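Local coordinates for protein F01G10.3, confirmed by transcript evidence (Caenorhabditis elegans, PDB 3K6J) that probably oxidises 3-hydroxyacyl-CoA with NAD+ through its Rossmann-fold dehydrogenase part, within what is thought to be a larger multifunctional enzyme that also carries isomerase and lyase activities, at residues V57-G62 / L133-V138; T80-R85 / L119-D124. All blocks are in the same frame, centred on the assembly; numbering follows the deposited sequence.

Contacts 1 and 2 belong to one sheet, their centres about 9 Å apart, and together they take in four neighbouring parallel strands in the order 119-122, 79-83, 56-60, 133-136. Strands 56-60 and 79-83 are the inner pair and join the two contacts: Ile59 N lies 2.9 Å from Phe81 O, a probable hydrogen bond, and Gly62 CA packs on Val84 CG1. Both segments of contact 2 fall between the two segments of contact 1 along the chain; helix 64-75 links the first two strands, and helices 87-103 and 109-116 the second and third. The order 3-2-1-4 is that of a Rossmann fold, which grows outward from its first strand, consistent with an NAD-binding domain.

Contact 1: V57-G62 / L133-V138; sequences VAIIGG and LIVESV
Val57-Ile60 and Leu133-Glu136 run parallel, their axes 4.7 Å apart and 11° from exact alignment, joined by four backbone hydrogen bonds. Ala58 gives its N-H to Leu133 O and takes that of Val135 on its own carbonyl; Ile60 N then reaches Val135 O, and Ser137 N closes on Ile60 O at 2.8 Å. One face carries Val57, Ile59, Leu133 and Val135; from helix 64-75, Phe73 meets Val57 and Leu133, and Met69 meets Ile59. Ile59 and Val135 stand side by side, the CD1 tip of the isoleucine resting 3.9 Å from Val135 CG2; a chi2 of -70° folds that methyl across to the neighbouring strand. The side chain of Val135 lies about 8 Å from that of the zinc ligand His188. The other face carries Ala58, Ile60, Ile134 and Glu136. Ile60 and Ile134 meet at a slant, and CD1 of the first presses on CG2 of the second at 3.4 Å, a tight contact for two methyl groups. Ala58 CB sits 4.0 Å from both CG1 and CG2 of Ile134, while Ile60 CG2 lies alongside Val138 CG1 at 4.1 Å. Helix 142-153 packs on this face through Leu148 and Leu152, both touching Ile60. The buried carboxylate of Glu136 is well provided for: OE2 takes the N-H of Val138 at 2.7 Å, on the anti side but well out of the carboxylate plane, and forms a salt bridge with Lys145, while OE1 is hydrogen-bonded to Thr164 OG1. Gly61 follows the strand, the first glycine of what is probably the GxGxxG motif of an NAD-binding Rossmann fold. The chemistry pairs an apolar interface with a charge held by several partners, which would probably stabilise ionised Glu136 and help hold the segment after the strand, through Val138 N.

Contact 2: T80-R85 / L119-D124; sequences TFLVVR and LKITSD
Leu119 CD1 reaches across to Leu82 CB at 3.8 Å and to Thr80 O at 3.5 Å, brought there by a side chain whose CG lies anti to the backbone N (chi1 176°). Thr80, Leu82, Leu119 and Ile121 share this face, and Ile121 CG2 meets Val84 CG2 at 3.9 Å just past strand 79-83, the two side chains at a slant to each other. On the opposite face, that of Phe81, Val83, Lys120 and Thr122, the Phe81 and Lys120 side chains lie side by side, with Phe81 CD1 3.9 Å from Lys120 CB. Beneath the side chains four backbone hydrogen bonds set the parallel register, from Lys120 N on Thr80 O to Val84 N on Thr122 O at 2.8 Å; the strand axes are turned 24° against each other. Where strand 119-122 ends, Thr122 OG1 accepts the N-H of Asp124 in an ST turn. Further out, Lys120 NZ forms a salt bridge with Glu79, and Ser123 OG is hydrogen-bonded to Glu87. Helix 64-75 backs the leucine face through Ala70, and helix 87-103 covers it through Cys90 and Leu94. Strand 119-122 forms one margin of the chain's main sheet, making this pairing the outer edge of a Rossmann fold's parallel sheet.

Contact 1: V57-G62 / L133-V138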
ATOM      1  N   VAL A  57      16.253  17.044   2.151  1.00 24.87           N
ATOM      2  CA  VAL A  57      14.789  16.907   2.126  1.00 24.25           C
ATOM      3  C   VAL A  57      14.159  17.496   3.393  1.00 23.82           C
ATOM      4  O   VAL A  57      14.818  17.578   4.420  1.00 23.51           O
ATOM      5  CB  VAL A  57      14.373  15.426   1.953  1.00 24.30           C
ATOM      6  CG1 VAL A  57      12.875  15.240   2.169  1.00 25.24           C
ATOM      7  CG2 VAL A  57      14.764  14.953   0.546  1.00 24.88           C
ATOM      8  N   ALA A  58      12.900  17.920   3.300  1.00 22.01           N
ATOM      9  CA  ALA A  58      12.155  18.333   4.460  1.00 22.11           C
ATOM     10  C   ALA A  58      10.785  17.700   4.419  1.00 21.08           C
ATOM     11  O   ALA A  58      10.172  17.593   3.370  1.00 21.30           O
ATOM     12  CB  ALA A  58      12.051  19.892   4.586  1.00 21.12           C
ATOM     13  N   ILE A  59      10.351  17.231   5.570  1.00 21.42           N
ATOM     14  CA  ILE A  59       9.055  16.617   5.733  1.00 21.82           C
ATOM     15  C   ILE A  59       8.343  17.492   6.771  1.00 22.89           C
ATOM     16  O   ILE A  59       8.834  17.652   7.906  1.00 22.78           O
ATOM     17  CB  ILE A  59       9.163  15.177   6.279  1.00 21.71           C
ATOM     18  CG1 ILE A  59      10.016  14.250   5.359  1.00 20.32           C
ATOM     19  CG2 ILE A  59       7.762  14.626   6.576  1.00 20.80           C
ATOM     20  CD1 ILE A  59       9.372  13.880   4.006  1.00 17.83           C
ATOM     21  N   ILE A  60       7.207  18.069   6.386  1.00 22.85           N
ATOM     22  CA  ILE A  60       6.510  18.966   7.292  1.00 24.47           C
ATOM     23  C   ILE A  60       5.364  18.229   7.942  1.00 24.75           C
ATOM     24  O   ILE A  60       4.479  17.687   7.247  1.00 25.88           O
ATOM     25  CB  ILE A  60       6.042  20.251   6.569  1.00 24.94           C
ATOM     26  CG1 ILE A  60       7.213  20.877   5.810  1.00 24.86           C
ATOM     27  CG2 ILE A  60       5.478  21.277   7.567  1.00 24.57           C
ATOM     28  CD1 ILE A  60       6.780  21.977   4.835  1.00 29.23           C
ATOM     29  N   GLY A  61       5.398  18.168   9.273  1.00 24.65           N
ATOM     30  CA  GLY A  61       4.372  17.457  10.038  1.00 24.39           C
ATOM     31  C   GLY A  61       4.918  16.207  10.709  1.00 25.26           C
ATOM     32  O   GLY A  61       5.531  15.355  10.041  1.00 24.92           O
ATOM     33  N   GLY A  62       4.677  16.076  12.022  1.00 24.78           N
ATOM     34  CA  GLY A  62       5.193  14.945  12.806  1.00 24.22           C
ATOM     35  C   GLY A  62       4.209  13.836  13.175  1.00 24.81           C
ATOM     36  O   GLY A  62       4.407  13.102  14.162  1.00 24.71           O
ATOM     37  N   LEU A 133      13.742  18.953  -1.872  1.00 29.39           N
ATOM     38  CA  LEU A 133      12.410  18.358  -1.885  1.00 27.77           C
ATOM     39  C   LEU A 133      11.759  18.552  -0.517  1.00 27.29           C
ATOM     40  O   LEU A 133      12.341  18.230   0.521  1.00 27.28           O
ATOM     41  CB  LEU A 133      12.468  16.860  -2.243  1.00 26.73           C
ATOM     42  CG  LEU A 133      11.156  16.051  -2.148  1.00 25.51           C
ATOM     43  CD1 LEU A 133      10.097  16.550  -3.082  1.00 24.05           C
ATOM     44  CD2 LEU A 133      11.374  14.546  -2.337  1.00 23.53           C
ATOM     45  N   ILE A 134      10.547  19.079  -0.525  1.00 26.79           N
ATOM     46  CA  ILE A 134       9.805  19.272   0.705  1.00 26.39           C
ATOM     47  C   ILE A 134       8.467  18.626   0.528  1.00 26.19           C
ATOM     48  O   ILE A 134       7.784  18.908  -0.445  1.00 26.99           O
ATOM     49  CB  ILE A 134       9.648  20.780   1.051  1.00 26.67           C
ATOM     50  CG1 ILE A 134      11.014  21.469   1.063  1.00 26.71           C
ATOM     51  CG2 ILE A 134       8.913  20.957   2.390  1.00 26.73           C
ATOM     52  CD1 ILE A 134      11.001  22.921   1.572  1.00 28.65           C
ATOM     53  N   VAL A 135       8.114  17.721   1.442  1.00 26.02           N
ATOM     54  CA  VAL A 135       6.826  17.048   1.417  1.00 25.47           C
ATOM     55  C   VAL A 135       6.033  17.446   2.666  1.00 25.94           C
ATOM     56  O   VAL A 135       6.493  17.275   3.797  1.00 26.06           O
ATOM     57  CB  VAL A 135       6.932  15.488   1.373  1.00 25.33           C
ATOM     58  CG1 VAL A 135       5.613  14.875   0.904  1.00 24.11           C
ATOM     59  CG2 VAL A 135       8.094  15.005   0.501  1.00 25.48           C
ATOM     60  N   GLU A 136       4.845  17.987   2.431  1.00 25.70           N
ATOM     61  CA  GLU A 136       3.899  18.358   3.470  1.00 25.53           C
ATOM     62  C   GLU A 136       3.034  17.132   3.837  1.00 25.12           C
ATOM     63  O   GLU A 136       2.468  16.462   2.980  1.00 24.66           O
ATOM     64  CB  GLU A 136       3.054  19.522   2.919  1.00 26.11           C
ATOM     65  CG  GLU A 136       1.794  19.866   3.628  1.00 27.74           C
ATOM     66  CD  GLU A 136       0.683  18.924   3.355  1.00 28.61           C
ATOM     67  OE1 GLU A 136       0.437  18.524   2.190  1.00 31.73           O
ATOM     68  OE2 GLU A 136       0.050  18.556   4.335  1.00 29.04           O
ATOM     69  N   SER A 137       2.939  16.860   5.124  1.00 25.27           N
ATOM     70  CA  SER A 137       2.080  15.826   5.652  1.00 25.79           C
ATOM     71  C   SER A 137       1.304  16.359   6.875  1.00 25.82           C
ATOM     72  O   SER A 137       1.222  15.683   7.921  1.00 24.95           O
ATOM     73  CB  SER A 137       2.952  14.657   6.116  1.00 25.68           C
ATOM     74  OG  SER A 137       2.129  13.525   6.326  1.00 28.64           O
ATOM     75  N   VAL A 138       0.781  17.578   6.761  1.00 26.25           N
ATOM     76  CA  VAL A 138      -0.037  18.182   7.831  1.00 26.64           C
ATOM     77  C   VAL A 138      -1.509  17.766   7.758  1.00 27.54           C
ATOM     78  O   VAL A 138      -1.918  17.008   6.836  1.00 26.95           O
ATOM     79  CB  VAL A 138       0.108  19.727   7.916  1.00 26.54           C
ATOM     80  CG1 VAL A 138       1.539  20.099   8.130  1.00 24.68           C
ATOM     81  CG2 VAL A 138      -0.462  20.433   6.648  1.00 26.42           C
TER

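Contact 2: T80-R85 / L119-D124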
ATOM      1  N   THR A  80      17.694  15.091   6.286  1.00 27.65           N
ATOM      2  CA  THR A  80      16.244  15.219   6.361  1.00 26.99           C
ATOM      3  C   THR A  80      15.818  16.070   7.554  1.00 27.34           C
ATOM      4  O   THR A  80      16.081  15.723   8.709  1.00 28.22           O
ATOM      5  CB  THR A  80      15.566  13.793   6.457  1.00 27.28           C
ATOM      6  OG1 THR A  80      16.031  12.968   5.381  1.00 26.02           O
ATOM      7  CG2 THR A  80      14.038  13.882   6.402  1.00 24.44           C
ATOM      8  N   PHE A  81      15.134  17.174   7.281  1.00 26.70           N
ATOM      9  CA  PHE A  81      14.519  17.944   8.339  1.00 26.25           C
ATOM     10  C   PHE A  81      13.110  17.450   8.555  1.00 25.37           C
ATOM     11  O   PHE A  81      12.348  17.273   7.610  1.00 25.10           O
ATOM     12  CB  PHE A  81      14.519  19.439   7.998  1.00 26.95           C
ATOM     13  CG  PHE A  81      15.889  20.002   7.781  1.00 29.70           C
ATOM     14  CD1 PHE A  81      16.620  20.515   8.855  1.00 30.37           C
ATOM     15  CD2 PHE A  81      16.470  19.992   6.498  1.00 31.03           C
ATOM     16  CE1 PHE A  81      17.905  21.021   8.653  1.00 32.61           C
ATOM     17  CE2 PHE A  81      17.738  20.509   6.291  1.00 31.01           C
ATOM     18  CZ  PHE A  81      18.467  21.015   7.373  1.00 32.15           C
ATOM     19  N   LEU A  82      12.767  17.208   9.806  1.00 24.64           N
ATOM     20  CA  LEU A  82      11.404  16.885  10.143  1.00 24.18           C
ATOM     21  C   LEU A  82      10.849  18.092  10.911  1.00 24.36           C
ATOM     22  O   LEU A  82      11.223  18.360  12.048  1.00 24.23           O
ATOM     23  CB  LEU A  82      11.358  15.570  10.926  1.00 23.52           C
ATOM     24  CG  LEU A  82       9.992  15.043  11.377  1.00 23.87           C
ATOM     25  CD1 LEU A  82       9.010  14.914  10.221  1.00 17.02           C
ATOM     26  CD2 LEU A  82      10.209  13.716  12.111  1.00 22.12           C
ATOM     27  N   VAL A  83       9.981  18.840  10.240  1.00 25.33           N
ATOM     28  CA  VAL A  83       9.497  20.134  10.732  1.00 25.63           C
ATOM     29  C   VAL A  83       8.159  19.947  11.410  1.00 26.16           C
ATOM     30  O   VAL A  83       7.168  19.608  10.768  1.00 26.28           O
ATOM     31  CB  VAL A  83       9.396  21.156   9.580  1.00 26.37           C
ATOM     32  CG1 VAL A  83       8.923  22.533  10.090  1.00 25.10           C
ATOM     33  CG2 VAL A  83      10.745  21.240   8.811  1.00 25.20           C
ATOM     34  N   VAL A  84       8.145  20.152  12.724  1.00 27.11           N
ATOM     35  CA  VAL A  84       6.996  19.798  13.549  1.00 27.34           C
ATOM     36  C   VAL A  84       6.604  20.950  14.508  1.00 28.42           C
ATOM     37  O   VAL A  84       7.393  21.832  14.753  1.00 27.79           O
ATOM     38  CB  VAL A  84       7.330  18.544  14.381  1.00 27.90           C
ATOM     39  CG1 VAL A  84       7.726  17.367  13.463  1.00 26.47           C
ATOM     40  CG2 VAL A  84       8.466  18.842  15.386  1.00 25.61           C
ATOM     41  N   ARG A  85       5.390  20.924  15.051  1.00 30.14           N
ATOM     42  CA  ARG A  85       4.982  21.922  16.058  1.00 31.89           C
ATOM     43  C   ARG A  85       5.685  21.718  17.404  1.00 32.69           C
ATOM     44  O   ARG A  85       6.093  22.678  18.057  1.00 33.36           O
ATOM     45  CB  ARG A  85       3.472  21.930  16.277  1.00 31.83           C
ATOM     46  CG  ARG A  85       2.636  21.995  15.011  1.00 32.78           C
ATOM     47  CD  ARG A  85       1.907  20.705  14.868  1.00 35.84           C
ATOM     48  NE  ARG A  85       0.560  20.784  15.401  1.00 36.40           N
ATOM     49  CZ  ARG A  85      -0.303  19.777  15.380  1.00 38.69           C
ATOM     50  NH1 ARG A  85       0.048  18.610  14.855  1.00 38.91           N
ATOM     51  NH2 ARG A  85      -1.529  19.934  15.875  1.00 39.12           N
ATOM     52  N   LEU A 119      18.818  12.760  10.456  1.00 33.52           N
ATOM     53  CA  LEU A 119      17.539  13.348  10.787  1.00 33.92           C
ATOM     54  C   LEU A 119      17.695  14.491  11.781  1.00 34.20           C
ATOM     55  O   LEU A 119      18.333  14.326  12.833  1.00 34.22           O
ATOM     56  CB  LEU A 119      16.604  12.268  11.348  1.00 33.55           C
ATOM     57  CG  LEU A 119      15.224  12.697  11.851  1.00 34.28           C
ATOM     58  CD1 LEU A 119      14.442  13.385  10.744  1.00 33.34           C
ATOM     59  CD2 LEU A 119      14.461  11.485  12.379  1.00 34.16           C
ATOM     60  N   LYS A 120      17.109  15.639  11.435  1.00 34.36           N
ATOM     61  CA  LYS A 120      17.116  16.833  12.291  1.00 34.87           C
ATOM     62  C   LYS A 120      15.688  17.251  12.589  1.00 34.78           C
ATOM     63  O   LYS A 120      14.935  17.643  11.680  1.00 34.17           O
ATOM     64  CB  LYS A 120      17.813  18.013  11.607  1.00 35.31           C
ATOM     65  CG  LYS A 120      19.093  17.710  10.815  1.00 38.10           C
ATOM     66  CD  LYS A 120      20.359  17.716  11.668  1.00 41.15           C
ATOM     67  CE  LYS A 120      21.537  18.420  10.956  1.00 44.73           C
ATOM     68  NZ  LYS A 120      21.722  18.076   9.493  1.00 45.94           N
ATOM     69  N   ILE A 121      15.296  17.155  13.852  1.00 35.17           N
ATOM     70  CA  ILE A 121      13.958  17.560  14.235  1.00 35.96           C
ATOM     71  C   ILE A 121      14.001  19.051  14.541  1.00 37.04           C
ATOM     72  O   ILE A 121      14.970  19.516  15.118  1.00 37.82           O
ATOM     73  CB  ILE A 121      13.398  16.707  15.389  1.00 35.98           C
ATOM     74  CG1 ILE A 121      13.327  15.229  14.949  1.00 34.72           C
ATOM     75  CG2 ILE A 121      12.019  17.234  15.812  1.00 34.83           C
ATOM     76  CD1 ILE A 121      12.833  14.255  16.015  1.00 35.55           C
ATOM     77  N   THR A 122      12.992  19.796  14.087  1.00 38.24           N
ATOM     78  CA  THR A 122      12.932  21.246  14.286  1.00 39.77           C
ATOM     79  C   THR A 122      11.539  21.829  14.064  1.00 40.91           C
ATOM     80  O   THR A 122      10.649  21.171  13.541  1.00 41.04           O
ATOM     81  CB  THR A 122      13.970  22.015  13.422  1.00 39.66           C
ATOM     82  OG1 THR A 122      13.882  23.411  13.729  1.00 40.42           O
ATOM     83  CG2 THR A 122      13.712  21.827  11.909  1.00 39.46           C
ATOM     84  N   SER A 123      11.350  23.068  14.498  1.00 43.02           N
ATOM     85  CA  SER A 123      10.089  23.777  14.268  1.00 44.99           C
ATOM     86  C   SER A 123      10.332  25.126  13.577  1.00 45.90           C
ATOM     87  O   SER A 123       9.437  25.985  13.528  1.00 46.14           O
ATOM     88  CB  SER A 123       9.338  23.962  15.577  1.00 44.63           C
ATOM     89  OG  SER A 123      10.177  24.602  16.514  1.00 47.25           O
ATOM     90  N   ASP A 124      11.533  25.265  13.011  1.00 47.05           N
ATOM     91  CA  ASP A 124      12.003  26.475  12.338  1.00 48.24           C
ATOM     92  C   ASP A 124      12.141  26.302  10.816  1.00 48.59           C
ATOM     93  O   ASP A 124      12.931  25.485  10.352  1.00 48.63           O
ATOM     94  CB  ASP A 124      13.365  26.873  12.937  1.00 48.36           C
ATOM     95  CG  ASP A 124      14.014  28.063  12.230  1.00 49.22           C
ATOM     96  OD1 ASP A 124      15.242  28.236  12.367  1.00 52.06           O
ATOM     97  OD2 ASP A 124      13.321  28.832  11.539  1.00 51.43           O
TER